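Local coordinates for hydrogenase expression/formation protein (HypB) (Archaeoglobus fulgidus, PDB 2WSM) that probably binds and hydrolyses GTP, dimerises in a GTP-dependent manner, and serves in hydrogenase maturation, with nickel and zinc binding also attributed to it, at residues 31-36 against 111-116; 44-49 against 193-198; 121-126 against 150-155; 134-139 against 158-163. All coordinates share one frame; numbering follows the deposited sequence.

Contact 1. Residues 31-36 against 111-116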
loop_
_atom_site.group_PDB
_atom_site.type_symbol
_atom_site.label_atom_id
_atom_site.label_comp_id
_atom_site.label_asym_id
_atom_site.label_seq_id
_atom_site.Cartn_x
_atom_site.Cartn_y
_atom_site.Cartn_z
ATOM N N VAL A 31 -15.503 15.466 13.239
ATOM C CA VAL A 31 -14.133 15.436 12.734
ATOM C C VAL A 31 -13.644 13.994 12.708
ATOM O O VAL A 31 -13.695 13.304 13.720
ATOM C CB VAL A 31 -13.188 16.314 13.572
ATOM C CG1 VAL A 31 -11.731 16.077 13.171
ATOM C CG2 VAL A 31 -13.554 17.780 13.409
ATOM N N ALA A 32 -13.196 13.539 11.543
ATOM C CA ALA A 32 -12.768 12.153 11.374
ATOM C C ALA A 32 -11.259 12.025 11.182
ATOM O O ALA A 32 -10.642 12.764 10.403
ATOM C CB ALA A 32 -13.504 11.494 10.211
ATOM N N VAL A 33 -10.681 11.065 11.893
ATOM C CA VAL A 33 -9.247 10.804 11.845
ATOM C C VAL A 33 -8.989 9.396 11.320
ATOM O O VAL A 33 -9.452 8.407 11.899
ATOM C CB VAL A 33 -8.616 10.929 13.239
ATOM C CG1 VAL A 33 -7.091 10.738 13.171
ATOM C CG2 VAL A 33 -8.982 12.268 13.852
ATOM N N ASN A 34 -8.254 9.326 10.217
ATOM C CA ASN A 34 -7.833 8.074 9.628
ATOM C C ASN A 34 -6.527 7.652 10.301
ATOM O O ASN A 34 -5.484 8.263 10.076
ATOM C CB ASN A 34 -7.636 8.282 8.117
ATOM C CG ASN A 34 -7.089 7.060 7.410
ATOM O OD1 ASN A 34 -6.980 5.985 7.989
ATOM N ND2 ASN A 34 -6.750 7.224 6.133
ATOM N N ILE A 35 -6.582 6.627 11.142
ATOM C CA ILE A 35 -5.397 6.227 11.900
ATOM C C ILE A 35 -4.744 5.003 11.306
ATOM O O ILE A 35 -5.264 3.892 11.398
ATOM C CB ILE A 35 -5.693 5.981 13.392
ATOM C CG1 ILE A 35 -6.250 7.253 14.027
ATOM C CG2 ILE A 35 -4.421 5.499 14.122
ATOM C CD1 ILE A 35 -6.914 7.035 15.356
ATOM N N MET A 36 -3.583 5.220 10.711
ATOM C CA MET A 36 -2.896 4.177 9.967
ATOM C C MET A 36 -1.694 3.649 10.739
ATOM O O MET A 36 -1.181 4.307 11.643
ATOM C CB MET A 36 -2.466 4.713 8.598
ATOM C CG MET A 36 -3.608 4.850 7.600
ATOM S SD MET A 36 -3.201 5.897 6.184
ATOM C CE MET A 36 -3.347 7.523 6.933
ATOM N N LEU A 111 -16.069 13.454 17.320
ATOM C CA LEU A 111 -14.811 12.914 16.841
ATOM C C LEU A 111 -14.994 11.450 16.467
ATOM O O LEU A 111 -15.443 10.647 17.286
ATOM C CB LEU A 111 -13.749 13.059 17.935
ATOM C CG LEU A 111 -12.355 12.481 17.682
ATOM C CD1 LEU A 111 -11.634 13.284 16.613
ATOM C CD2 LEU A 111 -11.555 12.458 18.981
ATOM N N LEU A 112 -14.657 11.119 15.224
ATOM C CA LEU A 112 -14.722 9.754 14.729
ATOM C C LEU A 112 -13.325 9.192 14.464
ATOM O O LEU A 112 -12.641 9.601 13.513
ATOM C CB LEU A 112 -15.536 9.694 13.439
ATOM C CG LEU A 112 -15.660 8.308 12.806
ATOM C CD1 LEU A 112 -16.370 7.350 13.745
ATOM C CD2 LEU A 112 -16.397 8.403 11.488
ATOM N N LEU A 113 -12.908 8.257 15.307
ATOM C CA LEU A 113 -11.593 7.637 15.178
ATOM C C LEU A 113 -11.652 6.403 14.278
ATOM O O LEU A 113 -12.305 5.412 14.602
ATOM C CB LEU A 113 -11.037 7.293 16.559
ATOM C CG LEU A 113 -10.894 8.542 17.436
ATOM C CD1 LEU A 113 -10.517 8.199 18.878
ATOM C CD2 LEU A 113 -9.901 9.516 16.831
ATOM N N ILE A 114 -10.981 6.484 13.135
ATOM C CA ILE A 114 -11.015 5.413 12.152
ATOM C C ILE A 114 -9.691 4.658 12.087
ATOM O O ILE A 114 -8.675 5.167 11.591
ATOM C CB ILE A 114 -11.375 5.936 10.754
ATOM C CG1 ILE A 114 -12.672 6.756 10.808
ATOM C CG2 ILE A 114 -11.503 4.781 9.774
ATOM C CD1 ILE A 114 -13.173 7.212 9.443
ATOM N N GLU A 115 -9.719 3.430 12.585
ATOM C CA GLU A 115 -8.547 2.576 12.582
ATOM C C GLU A 115 -8.421 1.800 11.269
ATOM O O GLU A 115 -9.219 0.907 10.965
ATOM C CB GLU A 115 -8.604 1.617 13.772
ATOM C CG GLU A 115 -7.418 0.685 13.853
ATOM C CD GLU A 115 -7.652 -0.444 14.825
ATOM O OE1 GLU A 115 -8.314 -1.433 14.435
ATOM O OE2 GLU A 115 -7.181 -0.341 15.975
ATOM N N ASN A 116 -7.413 2.152 10.485
ATOM C CA ASN A 116 -7.175 1.477 9.222
ATOM C C ASN A 116 -6.602 0.071 9.431
ATOM O O ASN A 116 -6.210 -0.295 10.542
ATOM C CB ASN A 116 -6.238 2.316 8.346
ATOM C CG ASN A 116 -6.613 2.264 6.874
ATOM O OD1 ASN A 116 -6.801 1.192 6.303
ATOM N ND2 ASN A 116 -6.733 3.428 6.261
#

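Contact 2. Residues 44-49 against 193-198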
loop_
_atom_site.group_PDB
_atom_site.type_symbol
_atom_site.label_atom_id
_atom_site.label_comp_id
_atom_site.label_asym_id
_atom_site.label_seq_id
_atom_site.Cartn_x
_atom_site.Cartn_y
_atom_site.Cartn_z
ATOM N N THR A 44 -5.224 0.512 18.532
ATOM C CA THR A 44 -6.385 0.223 19.366
ATOM C C THR A 44 -6.241 0.803 20.769
ATOM O O THR A 44 -7.175 1.415 21.289
ATOM C CB THR A 44 -6.637 -1.294 19.460
ATOM O OG1 THR A 44 -6.898 -1.811 18.153
ATOM C CG2 THR A 44 -7.825 -1.603 20.364
ATOM N N LEU A 45 -5.078 0.604 21.383
ATOM C CA LEU A 45 -4.846 1.101 22.735
ATOM C C LEU A 45 -4.896 2.621 22.772
ATOM O O LEU A 45 -5.481 3.208 23.686
ATOM C CB LEU A 45 -3.512 0.601 23.291
ATOM C CG LEU A 45 -3.156 1.067 24.708
ATOM C CD1 LEU A 45 -4.244 0.682 25.690
ATOM C CD2 LEU A 45 -1.819 0.496 25.158
ATOM N N LEU A 46 -4.282 3.262 21.780
ATOM C CA LEU A 46 -4.335 4.719 21.703
ATOM C C LEU A 46 -5.779 5.210 21.636
ATOM O O LEU A 46 -6.131 6.215 22.256
ATOM C CB LEU A 46 -3.549 5.244 20.502
ATOM C CG LEU A 46 -3.566 6.769 20.345
ATOM C CD1 LEU A 46 -2.894 7.449 21.537
ATOM C CD2 LEU A 46 -2.902 7.189 19.047
ATOM N N ILE A 47 -6.617 4.491 20.892
ATOM C CA ILE A 47 -8.020 4.866 20.755
ATOM C C ILE A 47 -8.775 4.703 22.080
ATOM O O ILE A 47 -9.535 5.582 22.485
ATOM C CB ILE A 47 -8.710 4.068 19.635
ATOM C CG1 ILE A 47 -8.226 4.551 18.265
ATOM C CG2 ILE A 47 -10.235 4.199 19.734
ATOM C CD1 ILE A 47 -8.722 3.687 17.092
ATOM N N GLU A 48 -8.551 3.588 22.760
ATOM C CA GLU A 48 -9.165 3.372 24.066
ATOM C C GLU A 48 -8.719 4.448 25.046
ATOM O O GLU A 48 -9.549 5.136 25.640
ATOM C CB GLU A 48 -8.809 1.985 24.602
ATOM C CG GLU A 48 -9.248 0.851 23.684
ATOM C CD GLU A 48 -8.501 -0.446 23.939
ATOM O OE1 GLU A 48 -7.368 -0.384 24.464
ATOM O OE2 GLU A 48 -9.040 -1.524 23.597
ATOM N N ARG A 49 -7.405 4.590 25.214
ATOM C CA ARG A 49 -6.855 5.588 26.127
ATOM C C ARG A 49 -7.439 6.970 25.844
ATOM O O ARG A 49 -7.727 7.727 26.761
ATOM C CB ARG A 49 -5.324 5.616 26.053
ATOM C CG ARG A 49 -4.641 4.332 26.533
ATOM C CD ARG A 49 -4.764 4.157 28.052
ATOM N NE ARG A 49 -4.548 5.422 28.743
ATOM C CZ ARG A 49 -3.366 5.854 29.166
ATOM N NH1 ARG A 49 -2.288 5.106 28.993
ATOM N NH2 ARG A 49 -3.267 7.030 29.774
ATOM N N MET A 193 5.942 8.692 21.744
ATOM C CA MET A 193 4.899 8.276 22.669
ATOM C C MET A 193 5.193 6.962 23.361
ATOM O O MET A 193 5.733 6.032 22.764
ATOM C CB MET A 193 3.549 8.202 21.944
ATOM C CG MET A 193 2.364 7.815 22.834
ATOM S SD MET A 193 0.815 7.647 21.911
ATOM C CE MET A 193 0.406 9.362 21.608
ATOM N N ASP A 194 4.844 6.911 24.640
ATOM C CA ASP A 194 4.834 5.665 25.389
ATOM C C ASP A 194 3.680 5.726 26.380
ATOM O O ASP A 194 3.762 6.406 27.400
ATOM C CB ASP A 194 6.152 5.456 26.125
ATOM C CG ASP A 194 6.232 4.098 26.777
ATOM O OD1 ASP A 194 6.016 4.023 28.000
ATOM O OD2 ASP A 194 6.497 3.103 26.067
ATOM N N LEU A 195 2.595 5.030 26.065
ATOM C CA LEU A 195 1.389 5.114 26.882
ATOM C C LEU A 195 1.633 4.654 28.324
ATOM O O LEU A 195 1.091 5.236 29.268
ATOM C CB LEU A 195 0.227 4.354 26.222
ATOM C CG LEU A 195 -0.337 5.052 24.974
ATOM C CD1 LEU A 195 -1.494 4.279 24.336
ATOM C CD2 LEU A 195 -0.776 6.472 25.317
ATOM N N LYS A 196 2.464 3.628 28.491
ATOM C CA LYS A 196 2.813 3.132 29.820
ATOM C C LYS A 196 3.305 4.261 30.722
ATOM O O LYS A 196 2.808 4.445 31.834
ATOM C CB LYS A 196 3.882 2.042 29.731
ATOM C CG LYS A 196 3.445 0.781 29.003
ATOM C CD LYS A 196 4.591 -0.228 28.905
ATOM C CE LYS A 196 5.789 0.331 28.125
ATOM N NZ LYS A 196 5.526 0.481 26.659
ATOM N N THR A 197 4.280 5.019 30.232
ATOM C CA THR A 197 4.884 6.094 31.008
ATOM C C THR A 197 4.156 7.423 30.807
ATOM O O THR A 197 4.502 8.429 31.429
ATOM C CB THR A 197 6.374 6.271 30.653
ATOM O OG1 THR A 197 6.495 6.871 29.356
ATOM C CG2 THR A 197 7.084 4.928 30.651
ATOM N N GLY A 198 3.152 7.423 29.932
ATOM C CA GLY A 198 2.363 8.615 29.668
ATOM C C GLY A 198 3.028 9.606 28.729
ATOM O O GLY A 198 2.451 10.633 28.379
HETATM O O HOH W 1 -0.513 7.304 29.466
#

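Contact 3. Residues 121-126 against 150-155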
loop_
_atom_site.group_PDB
_atom_site.type_symbol
_atom_site.label_atom_id
_atom_site.label_comp_id
_atom_site.label_asym_id
_atom_site.label_seq_id
_atom_site.Cartn_x
_atom_site.Cartn_y
_atom_site.Cartn_z
ATOM N N ILE A 121 1.362 0.118 3.360
ATOM C CA ILE A 121 1.478 0.343 1.919
ATOM C C ILE A 121 0.135 0.716 1.271
ATOM O O ILE A 121 -0.046 1.834 0.789
ATOM C CB ILE A 121 2.065 -0.908 1.209
ATOM C CG1 ILE A 121 3.580 -0.981 1.402
ATOM C CG2 ILE A 121 1.735 -0.912 -0.277
ATOM C CD1 ILE A 121 4.009 -1.938 2.485
ATOM N N CYS A 122 -0.801 -0.229 1.273
ATOM C CA CYS A 122 -2.065 -0.096 0.547
ATOM C C CYS A 122 -2.889 1.165 0.838
ATOM O O CYS A 122 -3.477 1.728 -0.077
ATOM C CB CYS A 122 -2.932 -1.350 0.749
ATOM S SG CYS A 122 -2.187 -2.905 0.150
ATOM N N PRO A 123 -2.955 1.603 2.112
ATOM C CA PRO A 123 -3.808 2.752 2.460
ATOM C C PRO A 123 -3.396 4.091 1.823
ATOM O O PRO A 123 -4.184 5.033 1.839
ATOM C CB PRO A 123 -3.674 2.837 3.986
ATOM C CG PRO A 123 -3.318 1.447 4.411
ATOM C CD PRO A 123 -2.397 0.963 3.317
ATOM N N VAL A 124 -2.188 4.170 1.276
ATOM C CA VAL A 124 -1.686 5.428 0.729
ATOM C C VAL A 124 -2.692 6.121 -0.194
ATOM O O VAL A 124 -3.020 7.283 0.014
ATOM C CB VAL A 124 -0.353 5.230 -0.012
ATOM C CG1 VAL A 124 -0.022 6.449 -0.867
ATOM C CG2 VAL A 124 0.761 4.943 0.979
ATOM N N ASP A 125 -3.195 5.392 -1.189
ATOM C CA ASP A 125 -4.001 5.986 -2.257
ATOM C C ASP A 125 -5.500 6.082 -1.992
ATOM O O ASP A 125 -6.254 6.482 -2.878
ATOM C CB ASP A 125 -3.804 5.208 -3.559
ATOM C CG ASP A 125 -2.457 5.462 -4.190
ATOM O OD1 ASP A 125 -1.883 4.500 -4.736
ATOM O OD2 ASP A 125 -1.972 6.619 -4.139
ATOM N N PHE A 126 -5.943 5.716 -0.794
ATOM C CA PHE A 126 -7.372 5.719 -0.520
ATOM C C PHE A 126 -7.856 6.814 0.435
ATOM O O PHE A 126 -7.711 6.725 1.653
ATOM C CB PHE A 126 -7.832 4.326 -0.102
ATOM C CG PHE A 126 -7.562 3.287 -1.148
ATOM C CD1 PHE A 126 -8.457 3.086 -2.188
ATOM C CD2 PHE A 126 -6.385 2.551 -1.129
ATOM C CE1 PHE A 126 -8.201 2.142 -3.171
ATOM C CE2 PHE A 126 -6.122 1.610 -2.106
ATOM C CZ PHE A 126 -7.031 1.402 -3.131
ATOM N N PRO A 150 8.169 5.652 2.584
ATOM C CA PRO A 150 7.990 7.083 2.328
ATOM C C PRO A 150 6.561 7.423 1.928
ATOM O O PRO A 150 6.070 8.474 2.327
ATOM C CB PRO A 150 8.921 7.353 1.139
ATOM C CG PRO A 150 9.841 6.185 1.078
ATOM C CD PRO A 150 9.103 5.025 1.635
ATOM N N GLU A 151 5.919 6.569 1.133
ATOM C CA GLU A 151 4.606 6.899 0.585
ATOM C C GLU A 151 3.573 7.160 1.678
ATOM O O GLU A 151 2.858 8.164 1.640
ATOM C CB GLU A 151 4.090 5.805 -0.360
ATOM C CG GLU A 151 4.875 5.630 -1.654
ATOM C CD GLU A 151 5.825 4.444 -1.618
ATOM O OE1 GLU A 151 5.860 3.701 -2.619
ATOM O OE2 GLU A 151 6.525 4.242 -0.597
ATOM N N ILE A 152 3.495 6.258 2.653
ATOM C CA ILE A 152 2.504 6.409 3.698
ATOM C C ILE A 152 2.865 7.527 4.666
ATOM O O ILE A 152 1.982 8.251 5.133
ATOM C CB ILE A 152 2.225 5.094 4.450
ATOM C CG1 ILE A 152 0.926 5.220 5.255
ATOM C CG2 ILE A 152 3.389 4.717 5.349
ATOM C CD1 ILE A 152 0.227 3.890 5.514
ATOM N N PHE A 153 4.154 7.691 4.957
ATOM C CA PHE A 153 4.548 8.718 5.928
ATOM C C PHE A 153 4.379 10.117 5.352
ATOM O O PHE A 153 4.199 11.073 6.091
ATOM C CB PHE A 153 5.948 8.472 6.500
ATOM C CG PHE A 153 5.980 7.373 7.531
ATOM C CD1 PHE A 153 6.417 6.097 7.201
ATOM C CD2 PHE A 153 5.522 7.610 8.825
ATOM C CE1 PHE A 153 6.418 5.086 8.136
ATOM C CE2 PHE A 153 5.518 6.601 9.776
ATOM C CZ PHE A 153 5.960 5.336 9.437
ATOM N N ARG A 154 4.377 10.213 4.028
ATOM C CA ARG A 154 4.138 11.483 3.357
ATOM C C ARG A 154 2.713 12.013 3.523
ATOM O O ARG A 154 2.502 13.220 3.478
ATOM C CB ARG A 154 4.475 11.387 1.870
ATOM C CG ARG A 154 5.742 12.115 1.466
ATOM C CD ARG A 154 6.046 11.904 -0.021
ATOM N NE ARG A 154 6.803 10.676 -0.254
ATOM C CZ ARG A 154 6.645 9.884 -1.313
ATOM N NH1 ARG A 154 7.377 8.781 -1.439
ATOM N NH2 ARG A 154 5.743 10.185 -2.243
ATOM N N VAL A 155 1.739 11.123 3.705
ATOM C CA VAL A 155 0.339 11.545 3.704
ATOM C C VAL A 155 -0.121 11.975 5.095
ATOM O O VAL A 155 -1.206 12.530 5.256
ATOM C CB VAL A 155 -0.611 10.452 3.121
ATOM C CG1 VAL A 155 -0.117 9.982 1.751
ATOM C CG2 VAL A 155 -0.749 9.266 4.075
#

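Contact 4. Residues 134-139 against 158-163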
loop_
_atom_site.group_PDB
_atom_site.type_symbol
_atom_site.label_atom_id
_atom_site.label_comp_id
_atom_site.label_asym_id
_atom_site.label_seq_id
_atom_site.Cartn_x
_atom_site.Cartn_y
_atom_site.Cartn_z
ATOM N N VAL A 134 -3.337 10.154 10.595
ATOM C CA VAL A 134 -2.289 9.851 11.547
ATOM C C VAL A 134 -1.627 8.538 11.140
ATOM O O VAL A 134 -2.298 7.583 10.728
ATOM C CB VAL A 134 -2.829 9.790 12.993
ATOM C CG1 VAL A 134 -1.721 9.410 13.969
ATOM C CG2 VAL A 134 -3.431 11.137 13.384
ATOM N N VAL A 135 -0.309 8.509 11.223
ATOM C CA VAL A 135 0.433 7.301 10.936
ATOM C C VAL A 135 1.241 6.942 12.167
ATOM O O VAL A 135 2.070 7.725 12.619
ATOM C CB VAL A 135 1.371 7.449 9.712
ATOM C CG1 VAL A 135 2.063 6.125 9.429
ATOM C CG2 VAL A 135 0.600 7.903 8.497
ATOM N N MET A 136 0.969 5.762 12.712
ATOM C CA MET A 136 1.601 5.291 13.928
ATOM C C MET A 136 2.639 4.231 13.614
ATOM O O MET A 136 2.388 3.325 12.825
ATOM C CB MET A 136 0.549 4.689 14.864
ATOM C CG MET A 136 -0.462 5.694 15.400
ATOM S SD MET A 136 -1.608 4.957 16.587
ATOM C CE MET A 136 -0.498 4.547 17.930
ATOM N N VAL A 137 3.802 4.339 14.243
ATOM C CA VAL A 137 4.793 3.280 14.164
ATOM C C VAL A 137 5.409 3.015 15.540
ATOM O O VAL A 137 5.679 3.941 16.311
ATOM C CB VAL A 137 5.893 3.602 13.125
ATOM C CG1 VAL A 137 6.786 4.741 13.614
ATOM C CG2 VAL A 137 6.713 2.370 12.828
ATOM N N SER A 138 5.612 1.746 15.850
ATOM C CA SER A 138 6.239 1.363 17.106
ATOM C C SER A 138 7.736 1.137 16.878
ATOM O O SER A 138 8.137 0.726 15.786
ATOM C CB SER A 138 5.565 0.104 17.668
ATOM O OG SER A 138 6.459 -0.656 18.464
ATOM N N VAL A 139 8.553 1.414 17.898
ATOM C CA VAL A 139 10.004 1.242 17.779
ATOM C C VAL A 139 10.384 -0.218 17.598
ATOM O O VAL A 139 11.472 -0.522 17.122
ATOM C CB VAL A 139 10.800 1.811 18.989
ATOM C CG1 VAL A 139 10.683 3.327 19.055
ATOM C CG2 VAL A 139 10.372 1.143 20.295
ATOM N N LEU A 158 0.063 13.920 11.201
ATOM C CA LEU A 158 0.705 13.673 12.477
ATOM C C LEU A 158 1.284 12.268 12.431
ATOM O O LEU A 158 0.634 11.331 11.977
ATOM C CB LEU A 158 -0.294 13.822 13.632
ATOM C CG LEU A 158 0.275 13.886 15.055
ATOM C CD1 LEU A 158 -0.725 14.518 16.030
ATOM C CD2 LEU A 158 0.687 12.516 15.546
ATOM N N ILE A 159 2.525 12.142 12.870
ATOM C CA ILE A 159 3.210 10.862 12.883
ATOM C C ILE A 159 3.529 10.507 14.328
ATOM O O ILE A 159 4.120 11.313 15.059
ATOM C CB ILE A 159 4.510 10.920 12.065
ATOM C CG1 ILE A 159 4.198 11.179 10.585
ATOM C CG2 ILE A 159 5.319 9.650 12.267
ATOM C CD1 ILE A 159 5.426 11.363 9.693
ATOM N N VAL A 160 3.114 9.317 14.747
ATOM C CA VAL A 160 3.355 8.884 16.115
ATOM C C VAL A 160 4.423 7.802 16.166
ATOM O O VAL A 160 4.257 6.717 15.598
ATOM C CB VAL A 160 2.077 8.350 16.786
ATOM C CG1 VAL A 160 2.360 7.953 18.242
ATOM C CG2 VAL A 160 0.963 9.386 16.717
ATOM N N ILE A 161 5.526 8.110 16.838
ATOM C CA ILE A 161 6.538 7.108 17.129
ATOM C C ILE A 161 6.258 6.564 18.530
ATOM O O ILE A 161 6.243 7.307 19.504
ATOM C CB ILE A 161 7.957 7.685 17.007
ATOM C CG1 ILE A 161 8.134 8.336 15.631
ATOM C CG2 ILE A 161 8.991 6.603 17.206
ATOM C CD1 ILE A 161 9.367 9.211 15.515
ATOM N N ASN A 162 6.040 5.257 18.607
ATOM C CA ASN A 162 5.322 4.644 19.708
ATOM C C ASN A 162 6.169 3.665 20.504
ATOM O O ASN A 162 7.159 3.127 20.002
ATOM C CB ASN A 162 4.084 3.915 19.150
ATOM C CG ASN A 162 3.071 3.576 20.225
ATOM O OD1 ASN A 162 3.012 4.228 21.260
ATOM N ND2 ASN A 162 2.266 2.551 19.980
ATOM N N LYS A 163 5.754 3.429 21.747
ATOM C CA LYS A 163 6.438 2.503 22.641
ATOM C C LYS A 163 7.920 2.851 22.758
ATOM O O LYS A 163 8.774 1.963 22.789
ATOM C CB LYS A 163 6.258 1.055 22.159
ATOM C CG LYS A 163 4.809 0.589 22.089
ATOM C CD LYS A 163 4.695 -0.885 21.684
ATOM C CE LYS A 163 3.328 -1.180 21.060
ATOM N NZ LYS A 163 2.945 -2.630 21.082
#

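Contact 1. Residues 31-36 against 111-116
Leu111 reaches Val33 through a single methyl: its CG stands anti to the backbone N (chi1 177°), which carries CD1 across to lie 4.0 Å from Val33 CG2. Leu112 is gripped by its backbone in both directions, its N donating to Val31 O at 2.8 Å and its O accepting from Val33 N at 2.9 Å. On the other face its side chain stands beside the small Ala32, CB to CB 4.2 Å. Leu113 returns to the face of Leu111 and lies alongside Val33, its CD2 4.1 Å from Val33 CB and also touching Ile35 CD1. Ile114 repeats the two-way grip with Val33 O and Ile35 N; the bond from Ile35 N to Ile114 O is short, 2.6 Å. Glu115 pairs with Ile35 in the parallel register, while its carboxylate bonds to Thr44 OG1 and Asp66 N. Asn116 donates from N to Ile35 O and from ND2 to Asn34 OD1 at 3.1 Å, the two amide planes turned 35° apart; Asn34 ND2 bonds to Glu130. A valine in place of Asn34 would probably leave Asn116 ND2 and Glu130 without this mate. Axes 4.7 Å apart and 15° from parallel fit two inner strands of the parallel sheet of a SIMIBI-class P-loop GTPase, strand 31-37 leading into the probable Walker A loop.

Contact 2. Residues 44-49 against 193-198
Leu195 carries its CG anti to its own carbonyl carbon (chi1 -72°), and from there the branch runs out against Leu45 and Arg49 of helix 43-54. Arg49 answers with a chain bent at chi2 and chi3 (-70° and -42°), which folds the guanidinium back over the leucine. The evidence lies in the contacts of one methyl: Leu195 CD1 is 3.6 Å from Leu45 CG and 3.8 Å from Arg49 CG, and Leu195 runs antiparallel to both side chains, alongside them rather than tip to tip. Leu195 CD2 lies over one face of the guanidinium, whereas Leu195 O meets its edge in plane. That polar link is weak by itself, 3.4 Å from Arg49 NH1 to Leu195 O. Water 1 supplements it, accepting from Arg49 NH2 at 2.8 Å and donating to Leu195 O at 2.6 Å. Farther along, Leu46 crosses Met193 at about a right angle, its CD1 3.7 Å from Met193 SD. The loop 193-198 is shaped by an Asx motif, in which Asp194 OD1 takes the N-H and OG1 of Thr197 from opposite faces of its carboxylate plane; Asp194 OD2 forms a salt bridge with Lys196 NZ. The contact thus lays the helix that follows the probable P-loop against the turn leading out of strand 189-192. Helix 201-212 completes the packing, with Phe201 in a cation-pi contact with Arg49 and Trp204 touching both Leu46 and Met193, while Ile47 packs on strand 111-118.

Contact 3. Residues 121-126 against 150-155
Val124 and Ile152 join the loop that bears Cys122, partner of Cys92 in a disulfide, to the short helix 150-154, at the interface with the second subunit. Residues 122-124 have helical backbone angles, and this turn offers the valine to the helix. Val124 CG1 stands anti to the backbone N (chi1 166°), leaving CG2 beside that N and directed at the helix backbone, 3.5 Å from Ile152 N. The same methyl lies 3.7 Å from Glu151 CB and 3.8 Å from Ile152 CB, so it sits over the step between these two residues. Pro123 CB approaches Ile152 CD1 at 4.3 Å, and Val124 CG1 comes within 4.4 Å of Val155 CG1. An alanine at Val124 would probably open a gap over the Glu151-Ile152 step and cost the loop its main hold on the helix. No hydrogen bond crosses between the segments, so the join rests on apolar contact. Glu151 meets Val124 with CB and its backbone, while its carboxylate leads away toward Glu151 of the second subunit, where the two like charges lie close and would probably raise the proton affinity of at least one.

Contact 4. Residues 134-139 against 158-163
Val134 and Leu158 begin a run of parallel pairing in which backbone donors and acceptors alternate between the strands. Leu158 O accepts from Val135 N at 3.1 Å, and Val135 O in turn accepts from Val160 N at 2.9 Å. Val137 N reaches Val160 O at 2.8 Å in an almost straight bond (N-H...O 174°). The next bond, Asn162 N to Val137 O, is short at 2.7 Å but bent to 135°, and Asn162 O then takes Val139 N at 3.1 Å. Outer edges are met by further strands: Val134 bonds to Asn34 and Met36, and Ile159 to Lys189 and Ile191. Strands 132-138 and 158-162 are adjacent and parallel, joined through helices 145-148 and 150-154 as a beta-alpha-beta crossover of the nucleotide-binding domain. Asn162 and Lys163 correspond to the Asn-Lys of the NKxD guanine motif of related GTPases, although its aspartate is absent here. The Asn162 amide bonds from ND2 to Ser41 O, and Lys163 NZ makes a weak bond to Gly40 O, tying this strand end to the probable P-loop. Ser138 OG is paired with Thr140 OG1, and Ser138 N with Glu141 OE2. On the face that carries Val134, Met136 and Val160, Val134 CG1 lies 3.8 Å from Val160 CG2, while Met136 runs alongside Val160 with its CG 3.9 Å from Val160 CB. On the opposite face, Val137 and Ile159 pack against Phe153 of helix 150-154.

How the contacts relate
From the N terminus, strand 31-36 opens contact 1 and helix segment 44-49 opens contact 2 before residues 111-116 close the first loop, so contacts 1 and 2 cross. Contacts 3 and 4 follow contact 1 in series and cross each other: 121-126 and 134-139 open before 150-155 and then 158-163 close them. Both lie within the long loop that residues 193-198 finally shut for contact 2. Contacts 1 and 4 are joined in one sheet through Met36, bonded to Val134 and Met136. Contact 2 meets contact 4 at Met193 and Ile161; contact 3 packs the loop after strand 111-118 on helix 150-154 and meets contact 1 through Met36, which touches Pro123 and Ile152.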